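Local coordinates for protein probable tRNA pseudouridine synthase D (Methanosarcina mazei, PDB 1Z2Z) that probably isomerises uridine-13 of transfer RNA to pseudouridine, as a member of the TruD family of pseudouridine synthases, at residues G164-F169 / L426-K431; E2-E7 / N13-D18; S103-I108 / L115-R120. All coordinates share one frame; numbering follows the deposited sequence.

Interaction 1. Residues G164-F169 / L426-K431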
loop_
_atom_site.group_PDB
_atom_site.type_symbol
_atom_site.label_atom_id
_atom_site.label_comp_id
_atom_site.label_asym_id
_atom_site.label_seq_id
_atom_site.Cartn_x
_atom_site.Cartn_y
_atom_site.Cartn_z
ATOM N N GLY A 164 18.784 5.896 -4.496
ATOM C CA GLY A 164 17.682 6.691 -5.009
ATOM C C GLY A 164 16.485 6.755 -4.071
ATOM O O GLY A 164 15.644 7.646 -4.179
ATOM N N GLY A 165 16.416 5.806 -3.144
ATOM C CA GLY A 165 15.320 5.763 -2.193
ATOM C C GLY A 165 15.139 4.350 -1.675
ATOM O O GLY A 165 16.124 3.654 -1.406
ATOM N N VAL A 166 13.889 3.919 -1.539
ATOM C CA VAL A 166 13.603 2.573 -1.059
ATOM C C VAL A 166 12.835 1.816 -2.145
ATOM O O VAL A 166 12.153 2.425 -2.963
ATOM C CB VAL A 166 12.821 2.616 0.300
ATOM C CG1 VAL A 166 13.508 3.596 1.239
ATOM C CG2 VAL A 166 11.372 2.999 0.100
ATOM N N PRO A 167 12.969 0.482 -2.193
ATOM C CA PRO A 167 12.262 -0.288 -3.217
ATOM C C PRO A 167 10.773 -0.078 -3.190
ATOM O O PRO A 167 10.183 0.114 -2.132
ATOM C CB PRO A 167 12.665 -1.737 -2.919
ATOM C CG PRO A 167 12.999 -1.715 -1.470
ATOM C CD PRO A 167 13.734 -0.407 -1.307
ATOM N N ASN A 168 10.166 -0.108 -4.366
ATOM C CA ASN A 168 8.734 0.088 -4.452
ATOM C C ASN A 168 7.960 -1.211 -4.259
ATOM O O ASN A 168 7.096 -1.556 -5.068
ATOM C CB ASN A 168 8.364 0.709 -5.794
ATOM C CG ASN A 168 6.998 1.347 -5.760
ATOM O OD1 ASN A 168 6.819 2.383 -5.112
ATOM N ND2 ASN A 168 6.013 0.719 -6.424
ATOM N N PHE A 169 8.272 -1.925 -3.179
ATOM C CA PHE A 169 7.619 -3.200 -2.853
ATOM C C PHE A 169 6.127 -3.063 -2.541
ATOM O O PHE A 169 5.667 -2.006 -2.105
ATOM C CB PHE A 169 8.296 -3.839 -1.639
ATOM C CG PHE A 169 9.612 -4.517 -1.939
ATOM C CD1 PHE A 169 9.665 -5.636 -2.764
ATOM C CD2 PHE A 169 10.790 -4.070 -1.345
ATOM C CE1 PHE A 169 10.870 -6.298 -2.990
ATOM C CE2 PHE A 169 12.000 -4.727 -1.566
ATOM C CZ PHE A 169 12.040 -5.842 -2.388
ATOM N N LEU A 426 9.763 2.686 6.253
ATOM C CA LEU A 426 10.141 2.178 7.564
ATOM C C LEU A 426 10.805 0.813 7.544
ATOM O O LEU A 426 11.760 0.581 8.275
ATOM C CB LEU A 426 8.909 2.129 8.458
ATOM C CG LEU A 426 8.348 3.495 8.848
ATOM C CD1 LEU A 426 7.115 3.281 9.705
ATOM C CD2 LEU A 426 9.392 4.311 9.603
ATOM N N ARG A 427 10.299 -0.088 6.709
ATOM C CA ARG A 427 10.858 -1.429 6.609
ATOM C C ARG A 427 12.391 -1.431 6.417
ATOM O O ARG A 427 13.090 -2.236 7.024
ATOM C CB ARG A 427 10.181 -2.181 5.465
ATOM C CG ARG A 427 10.453 -3.673 5.459
ATOM C CD ARG A 427 9.776 -4.357 4.272
ATOM N NE ARG A 427 10.690 -4.502 3.147
ATOM C CZ ARG A 427 11.512 -5.533 2.973
ATOM N NH1 ARG A 427 11.538 -6.532 3.843
ATOM N NH2 ARG A 427 12.328 -5.553 1.935
ATOM N N GLU A 428 12.922 -0.535 5.588
ATOM C CA GLU A 428 14.368 -0.500 5.376
ATOM C C GLU A 428 15.106 0.040 6.603
ATOM O O GLU A 428 16.309 -0.180 6.760
ATOM C CB GLU A 428 14.730 0.347 4.144
ATOM C CG GLU A 428 14.148 -0.157 2.819
ATOM C CD GLU A 428 14.608 -1.562 2.435
ATOM O OE1 GLU A 428 13.723 -2.399 2.117
ATOM O OE2 GLU A 428 15.838 -1.832 2.443
ATOM N N TYR A 429 14.383 0.751 7.466
ATOM C CA TYR A 429 14.973 1.307 8.681
ATOM C C TYR A 429 14.824 0.419 9.895
ATOM O O TYR A 429 15.697 0.406 10.760
ATOM C CB TYR A 429 14.361 2.658 9.034
ATOM C CG TYR A 429 14.946 3.794 8.260
ATOM C CD1 TYR A 429 14.499 4.080 6.980
ATOM C CD2 TYR A 429 15.964 4.582 8.802
ATOM C CE1 TYR A 429 15.043 5.122 6.257
ATOM C CE2 TYR A 429 16.521 5.631 8.077
ATOM C CZ TYR A 429 16.050 5.891 6.805
ATOM O OH TYR A 429 16.581 6.910 6.060
HETATM N N MSE A 430 13.720 -0.313 9.978
HETATM C CA MSE A 430 13.496 -1.169 11.130
HETATM C C MSE A 430 13.753 -2.623 10.845
HETATM O O MSE A 430 14.103 -3.382 11.747
HETATM C CB MSE A 430 12.066 -1.032 11.636
HETATM C CG MSE A 430 11.753 0.282 12.307
HETATM SE SE MSE A 430 9.840 0.452 12.525
HETATM C CE MSE A 430 9.658 -0.421 14.248
ATOM N N LYS A 431 13.564 -3.015 9.593
ATOM C CA LYS A 431 13.756 -4.407 9.189
ATOM C C LYS A 431 13.215 -5.353 10.255
ATOM O O LYS A 431 13.960 -6.149 10.813
ATOM C CB LYS A 431 15.245 -4.705 8.943
ATOM C CG LYS A 431 15.881 -3.887 7.816
ATOM C CD LYS A 431 17.255 -4.414 7.434
ATOM C CE LYS A 431 17.922 -3.550 6.379
ATOM N NZ LYS A 431 18.322 -2.193 6.867
#

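Interaction 2. Residues E2-E7 / N13-D18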
loop_
_atom_site.group_PDB
_atom_site.type_symbol
_atom_site.label_atom_id
_atom_site.label_comp_id
_atom_site.label_asym_id
_atom_site.label_seq_id
_atom_site.Cartn_x
_atom_site.Cartn_y
_atom_site.Cartn_z
ATOM N N GLU A 2 17.931 -12.022 8.009
ATOM C CA GLU A 2 16.675 -12.708 8.314
ATOM C C GLU A 2 15.430 -11.845 8.043
ATOM O O GLU A 2 15.348 -10.696 8.484
ATOM C CB GLU A 2 16.685 -13.159 9.784
ATOM C CG GLU A 2 17.666 -14.293 10.102
ATOM C CD GLU A 2 17.183 -15.655 9.610
ATOM O OE1 GLU A 2 16.816 -15.765 8.417
ATOM O OE2 GLU A 2 17.178 -16.618 10.415
ATOM N N VAL A 3 14.471 -12.422 7.319
ATOM C CA VAL A 3 13.210 -11.752 6.968
ATOM C C VAL A 3 12.000 -12.601 7.366
ATOM O O VAL A 3 11.956 -13.811 7.111
ATOM C CB VAL A 3 13.120 -11.458 5.443
ATOM C CG1 VAL A 3 11.704 -11.016 5.066
ATOM C CG2 VAL A 3 14.119 -10.380 5.065
ATOM N N PRO A 4 10.987 -11.963 7.978
ATOM C CA PRO A 4 9.793 -12.689 8.404
ATOM C C PRO A 4 9.106 -13.435 7.288
ATOM O O PRO A 4 9.019 -12.959 6.152
ATOM C CB PRO A 4 8.916 -11.598 9.011
ATOM C CG PRO A 4 9.345 -10.374 8.303
ATOM C CD PRO A 4 10.833 -10.519 8.223
ATOM N N GLU A 5 8.638 -14.628 7.625
ATOM C CA GLU A 5 7.931 -15.464 6.676
ATOM C C GLU A 5 6.768 -14.693 6.075
ATOM O O GLU A 5 6.472 -14.828 4.891
ATOM C CB GLU A 5 7.406 -16.712 7.380
ATOM C CG GLU A 5 8.409 -17.838 7.458
ATOM C CD GLU A 5 8.758 -18.379 6.091
ATOM O OE1 GLU A 5 9.828 -18.011 5.554
ATOM O OE2 GLU A 5 7.950 -19.166 5.554
ATOM N N ILE A 6 6.116 -13.880 6.897
ATOM C CA ILE A 6 4.976 -13.106 6.440
ATOM C C ILE A 6 5.283 -12.331 5.175
ATOM O O ILE A 6 4.487 -12.324 4.238
ATOM C CB ILE A 6 4.466 -12.159 7.559
ATOM C CG1 ILE A 6 3.737 -12.989 8.603
ATOM C CG2 ILE A 6 3.501 -11.122 7.004
ATOM C CD1 ILE A 6 2.779 -13.998 7.988
ATOM N N GLU A 7 6.447 -11.697 5.146
ATOM C CA GLU A 7 6.867 -10.927 3.988
ATOM C C GLU A 7 7.416 -11.812 2.847
ATOM O O GLU A 7 7.359 -11.432 1.679
ATOM C CB GLU A 7 7.900 -9.868 4.412
ATOM C CG GLU A 7 7.295 -8.652 5.128
ATOM C CD GLU A 7 8.343 -7.662 5.628
ATOM O OE1 GLU A 7 7.972 -6.526 6.006
ATOM O OE2 GLU A 7 9.538 -8.024 5.650
ATOM N N ASN A 13 11.701 -10.590 0.248
ATOM C CA ASN A 13 12.540 -11.526 0.980
ATOM C C ASN A 13 13.910 -10.952 1.284
ATOM O O ASN A 13 14.865 -11.695 1.473
ATOM C CB ASN A 13 12.713 -12.822 0.190
ATOM C CG ASN A 13 13.827 -12.732 -0.834
ATOM O OD1 ASN A 13 13.892 -11.795 -1.636
ATOM N ND2 ASN A 13 14.718 -13.718 -0.813
ATOM N N LEU A 14 14.014 -9.634 1.336
ATOM C CA LEU A 14 15.299 -9.021 1.627
ATOM C C LEU A 14 15.164 -7.540 1.890
ATOM O O LEU A 14 14.086 -7.067 2.220
ATOM C CB LEU A 14 16.266 -9.257 0.470
ATOM C CG LEU A 14 15.783 -8.761 -0.887
ATOM C CD1 LEU A 14 16.370 -7.399 -1.227
ATOM C CD2 LEU A 14 16.204 -9.774 -1.908
ATOM N N TYR A 15 16.269 -6.818 1.720
ATOM C CA TYR A 15 16.325 -5.382 1.970
ATOM C C TYR A 15 17.351 -4.723 1.048
ATOM O O TYR A 15 18.490 -5.186 0.957
ATOM C CB TYR A 15 16.744 -5.132 3.422
ATOM C CG TYR A 15 15.830 -5.730 4.472
ATOM C CD1 TYR A 15 14.705 -5.040 4.917
ATOM C CD2 TYR A 15 16.112 -6.968 5.056
ATOM C CE1 TYR A 15 13.888 -5.560 5.925
ATOM C CE2 TYR A 15 15.296 -7.497 6.067
ATOM C CZ TYR A 15 14.190 -6.786 6.495
ATOM O OH TYR A 15 13.380 -7.282 7.488
ATOM N N SER A 16 16.964 -3.639 0.380
ATOM C CA SER A 16 17.888 -2.942 -0.517
ATOM C C SER A 16 19.104 -2.444 0.278
ATOM O O SER A 16 20.184 -2.213 -0.276
ATOM C CB SER A 16 17.191 -1.758 -1.194
ATOM O OG SER A 16 17.309 -0.577 -0.422
ATOM N N THR A 17 18.923 -2.283 1.584
ATOM C CA THR A 17 20.000 -1.825 2.448
ATOM C C THR A 17 20.565 -3.014 3.231
ATOM O O THR A 17 19.821 -3.914 3.620
ATOM C CB THR A 17 19.487 -0.784 3.451
ATOM O OG1 THR A 17 18.515 -1.398 4.304
ATOM C CG2 THR A 17 18.849 0.396 2.726
ATOM N N ASP A 18 21.875 -3.016 3.462
ATOM C CA ASP A 18 22.516 -4.103 4.206
ATOM C C ASP A 18 22.752 -3.720 5.674
ATOM O O ASP A 18 23.489 -4.399 6.391
ATOM C CB ASP A 18 23.854 -4.457 3.563
ATOM C CG ASP A 18 24.781 -3.271 3.491
ATOM O OD1 ASP A 18 25.073 -2.808 2.363
ATOM O OD2 ASP A 18 25.205 -2.790 4.568
#

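Interaction 3. Residues S103-I108 / L115-R120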
loop_
_atom_site.group_PDB
_atom_site.type_symbol
_atom_site.label_atom_id
_atom_site.label_comp_id
_atom_site.label_asym_id
_atom_site.label_seq_id
_atom_site.Cartn_x
_atom_site.Cartn_y
_atom_site.Cartn_z
ATOM N N SER A 103 -18.275 30.707 11.052
ATOM C CA SER A 103 -18.676 30.930 12.443
ATOM C C SER A 103 -19.237 29.697 13.160
ATOM O O SER A 103 -19.089 29.554 14.383
ATOM C CB SER A 103 -19.698 32.066 12.495
ATOM O OG SER A 103 -20.706 31.886 11.509
ATOM N N GLU A 104 -19.868 28.806 12.400
ATOM C CA GLU A 104 -20.439 27.594 12.970
ATOM C C GLU A 104 -19.385 26.635 13.457
ATOM O O GLU A 104 -19.584 25.922 14.445
ATOM C CB GLU A 104 -21.247 26.819 11.945
ATOM C CG GLU A 104 -22.422 27.488 11.312
ATOM C CD GLU A 104 -23.246 26.461 10.586
ATOM O OE1 GLU A 104 -23.664 25.476 11.227
ATOM O OE2 GLU A 104 -23.457 26.618 9.378
ATOM N N ILE A 105 -18.279 26.568 12.725
ATOM C CA ILE A 105 -17.223 25.641 13.101
ATOM C C ILE A 105 -16.293 26.232 14.144
ATOM O O ILE A 105 -15.430 25.545 14.682
ATOM C CB ILE A 105 -16.410 25.162 11.857
ATOM C CG1 ILE A 105 -16.061 26.348 10.970
ATOM C CG2 ILE A 105 -17.194 24.101 11.103
ATOM C CD1 ILE A 105 -15.481 25.962 9.620
ATOM N N GLU A 106 -16.493 27.503 14.451
ATOM C CA GLU A 106 -15.666 28.161 15.440
ATOM C C GLU A 106 -16.233 27.888 16.838
ATOM O O GLU A 106 -15.584 28.170 17.838
ATOM C CB GLU A 106 -15.632 29.660 15.153
ATOM C CG GLU A 106 -14.241 30.199 14.835
ATOM C CD GLU A 106 -13.282 30.080 16.025
ATOM O OE1 GLU A 106 -12.202 30.730 15.991
ATOM O OE2 GLU A 106 -13.607 29.334 16.990
ATOM N N LYS A 107 -17.433 27.307 16.878
ATOM C CA LYS A 107 -18.144 26.989 18.112
ATOM C C LYS A 107 -18.143 25.490 18.439
ATOM O O LYS A 107 -18.686 25.058 19.461
ATOM C CB LYS A 107 -19.587 27.503 18.010
ATOM C CG LYS A 107 -20.341 27.484 19.319
ATOM C CD LYS A 107 -21.617 28.320 19.310
ATOM C CE LYS A 107 -21.912 28.813 20.733
ATOM N NZ LYS A 107 -20.897 29.820 21.161
ATOM N N ILE A 108 -17.539 24.698 17.556
ATOM C CA ILE A 108 -17.434 23.251 17.735
ATOM C C ILE A 108 -16.097 22.993 18.406
ATOM O O ILE A 108 -15.042 23.374 17.889
ATOM C CB ILE A 108 -17.450 22.513 16.382
ATOM C CG1 ILE A 108 -18.774 22.761 15.663
ATOM C CG2 ILE A 108 -17.245 21.032 16.591
ATOM C CD1 ILE A 108 -18.857 22.096 14.311
ATOM N N LEU A 115 -10.290 22.465 14.516
ATOM C CA LEU A 115 -10.879 22.864 13.245
ATOM C C LEU A 115 -10.475 24.286 12.894
ATOM O O LEU A 115 -10.669 25.202 13.688
ATOM C CB LEU A 115 -12.404 22.782 13.328
ATOM C CG LEU A 115 -13.058 21.413 13.501
ATOM C CD1 LEU A 115 -14.563 21.582 13.512
ATOM C CD2 LEU A 115 -12.650 20.470 12.363
ATOM N N LYS A 116 -9.931 24.484 11.699
ATOM C CA LYS A 116 -9.506 25.814 11.274
ATOM C C LYS A 116 -9.961 26.077 9.837
ATOM O O LYS A 116 -9.664 25.317 8.918
ATOM C CB LYS A 116 -7.975 25.933 11.374
ATOM C CG LYS A 116 -7.379 25.398 12.687
ATOM C CD LYS A 116 -5.839 25.445 12.711
ATOM C CE LYS A 116 -5.242 24.730 13.934
ATOM N NZ LYS A 116 -3.755 24.561 13.796
ATOM N N VAL A 117 -10.689 27.160 9.639
ATOM C CA VAL A 117 -11.179 27.484 8.312
ATOM C C VAL A 117 -10.017 27.811 7.371
ATOM O O VAL A 117 -9.015 28.404 7.776
ATOM C CB VAL A 117 -12.161 28.680 8.384
ATOM C CG1 VAL A 117 -12.701 29.011 7.024
ATOM C CG2 VAL A 117 -13.304 28.341 9.330
ATOM N N LEU A 118 -10.138 27.383 6.118
ATOM C CA LEU A 118 -9.128 27.691 5.121
ATOM C C LEU A 118 -9.820 28.612 4.106
ATOM O O LEU A 118 -9.213 29.547 3.601
ATOM C CB LEU A 118 -8.575 26.409 4.462
ATOM C CG LEU A 118 -7.744 25.479 5.375
ATOM C CD1 LEU A 118 -7.450 24.177 4.666
ATOM C CD2 LEU A 118 -6.461 26.151 5.812
ATOM N N GLY A 119 -11.102 28.379 3.839
ATOM C CA GLY A 119 -11.789 29.246 2.900
ATOM C C GLY A 119 -13.013 28.578 2.334
ATOM O O GLY A 119 -13.604 27.724 2.990
ATOM N N ARG A 120 -13.406 28.955 1.121
ATOM C CA ARG A 120 -14.580 28.331 0.509
ATOM C C ARG A 120 -14.295 27.963 -0.944
ATOM O O ARG A 120 -13.291 28.377 -1.515
ATOM C CB ARG A 120 -15.802 29.268 0.596
ATOM C CG ARG A 120 -16.225 29.658 2.037
ATOM C CD ARG A 120 -17.551 30.441 2.076
ATOM N NE ARG A 120 -18.670 29.615 1.656
ATOM C CZ ARG A 120 -19.288 28.736 2.436
ATOM N NH1 ARG A 120 -20.290 28.006 1.957
ATOM N NH2 ARG A 120 -18.924 28.595 3.701
HETATM O O HOH W 1 -11.926 24.110 16.927
#

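Interaction 1. Residues G164-F169 / L426-K431
E428 meets V166 and P167 along most of its side chain. Its CB starts toward strand 165-167, with CG anti to the carbonyl carbon (chi1 -61°). CG comes beside the valine, 4.0 Å from V166 CB and only slightly farther from V166 CG1, the two chains running past each other in opposite senses. A bend at chi2 (-61°) carries CD to the proline ring, where E428 CD is 4.0 Å from P167 CD. At the tip, E428 OE1 lies 3.7 Å from P167 CG, a van der Waals contact with a ring carbon, and also forms a salt bridge of 3.5 Å with R427 NH2; OE2 accepts a hydrogen bond from the backbone N of T17. Were E428 replaced by an alanine, T17 N would probably lose its acceptor, R427 would have one carboxylate fewer beside it, and a gap would open beside V166 and P167.

R427 makes a second, smaller part of the contact. Its NH2 approaches the F169 ring obliquely, 3.6 Å from F169 CE2, with the guanidinium and ring planes 89° apart, so the groups do not stack; the same NH2 has a probable hydrogen bond to L14 O, and NH1 pairs with E7. F169 also touches L282 and I286 of helix 263-287. Just past the helix end K431 folds back, its NZ 2.8 Å from E428 O and also bonded to T17 and T19. All five touching residues are buried and join parts 257 residues apart in sequence: helix 423-430 seated against the small two-stranded antiparallel sheet of 165-167 and 389-391 in the alpha/beta TruD fold.

Interaction 2. Residues E2-E7 / N13-D18
E7 OE2 stands 4.3 Å from Y15 OH across the contact and forms a salt bridge with R427 NH1. The glutamate reaches that far because its chain is extended beyond CG (chi2 176°), which places the carboxylate beside the phenol while its charge is paired with an arginine of helix 423-430. No hydrogen bond joins the two segments directly, so their mutual fit rests on V3 and Y15.

V3 CG2 does most of the touching. Being anti to the carbonyl carbon and beside its own backbone N, it points at the returning chain, 3.8 Å from L14 N and equally near N13 C. The same methyl meets the ring obliquely, with V3 CG2 3.3 Å from Y15 CE2, and the valine and the tyrosine run alongside each other in opposite senses. E2 contributes through its backbone: E2 O lies at the ring edge, near the ring plane, 4.0 Å from Y15 CE2. P4 adds its ring carbon, with P4 CD 4.2 Å from Y15 OH.

Beyond the two segments Y15 also touches R427, E428 and K431, while L14, whose CB points away from residues 2-7, packs on C283 and I286 of helix 263-287. K431 NZ binds T17 OG1 farther along.

The CA atoms come nearest at V3 and N13, 6.0 Å apart, where the chain doubles back alongside itself without pairing as strands. Between lies helix 5-8, for which P4 occupies the N-cap position; P4 O receives a weak bond from E7 N at the start of this single-turn N-terminal helix.

Interaction 3. Residues S103-I108 / L115-R120
The connection of a beta-alpha-beta crossover brings I105 and I108 against L115 and V117. The evidence is in the strand pairing: strands 90-98 and 113-121 each run antiparallel to 49-57, which lies between them, so they are parallel to each other, and the chain passes from one to the other through a short, weakly bonded helical turn at about 102-105.

I105 is the buried member. A chi1 of 46° wedges its CG1 between the two backbone arms, and from there the extended chain sends CD1 to V117, which it meets nearly perpendicularly. The nearest atoms are two methyls, I105 CD1 and V117 CG2, 3.2 Å apart. I105 CG1 is 3.8 Å from the same V117 CG2. Nearer its root, I105 CB lies 4.4 Å from L115 CD1, and that leucine methyl is also approached by I108, whose CG2 stands 4.1 Å from L115 CD1. One branch of L115 therefore lies against both isoleucines, while I105 continues to L50 and V52, and L115 to L54, all on strand 49-57.

Farther along strand 113-121 comes a classic beta bulge, in which L118 and G119 both face I51. The backbone angles of G119 would drive a CB into the carbonyl O of L118, in keeping with glycine at this position. Past the bulge, R120 donates from NE to G47 O and from NH2 to T100 O, fastening the strand to neighbouring loops.

At the other end a water joins the backbones, donating to I108 O and accepting from L115 N; both bonds are weak.

Overall arrangement
Interactions 1 and 2 are neighbours, their centres 10 Å apart on the same side of the chain's centre. Helix 423-430 and the K431 that follows it join them: R427 and E428 pack on residues 164-169, while polar groups of R427, E428 and K431 hold residues 2-7 and 13-18. The N-terminal and C-terminal parts of the chain are thereby brought together. Interaction 3 stands apart, its centre 39 Å from that of interaction 1 and 46 Å from that of interaction 2; the nearest atoms are about 24 and 34 Å away. It lies across the chain's centre from interaction 2. All three lie away from D86, the predicted nucleophile, so none is likely to form part of the catalytic site.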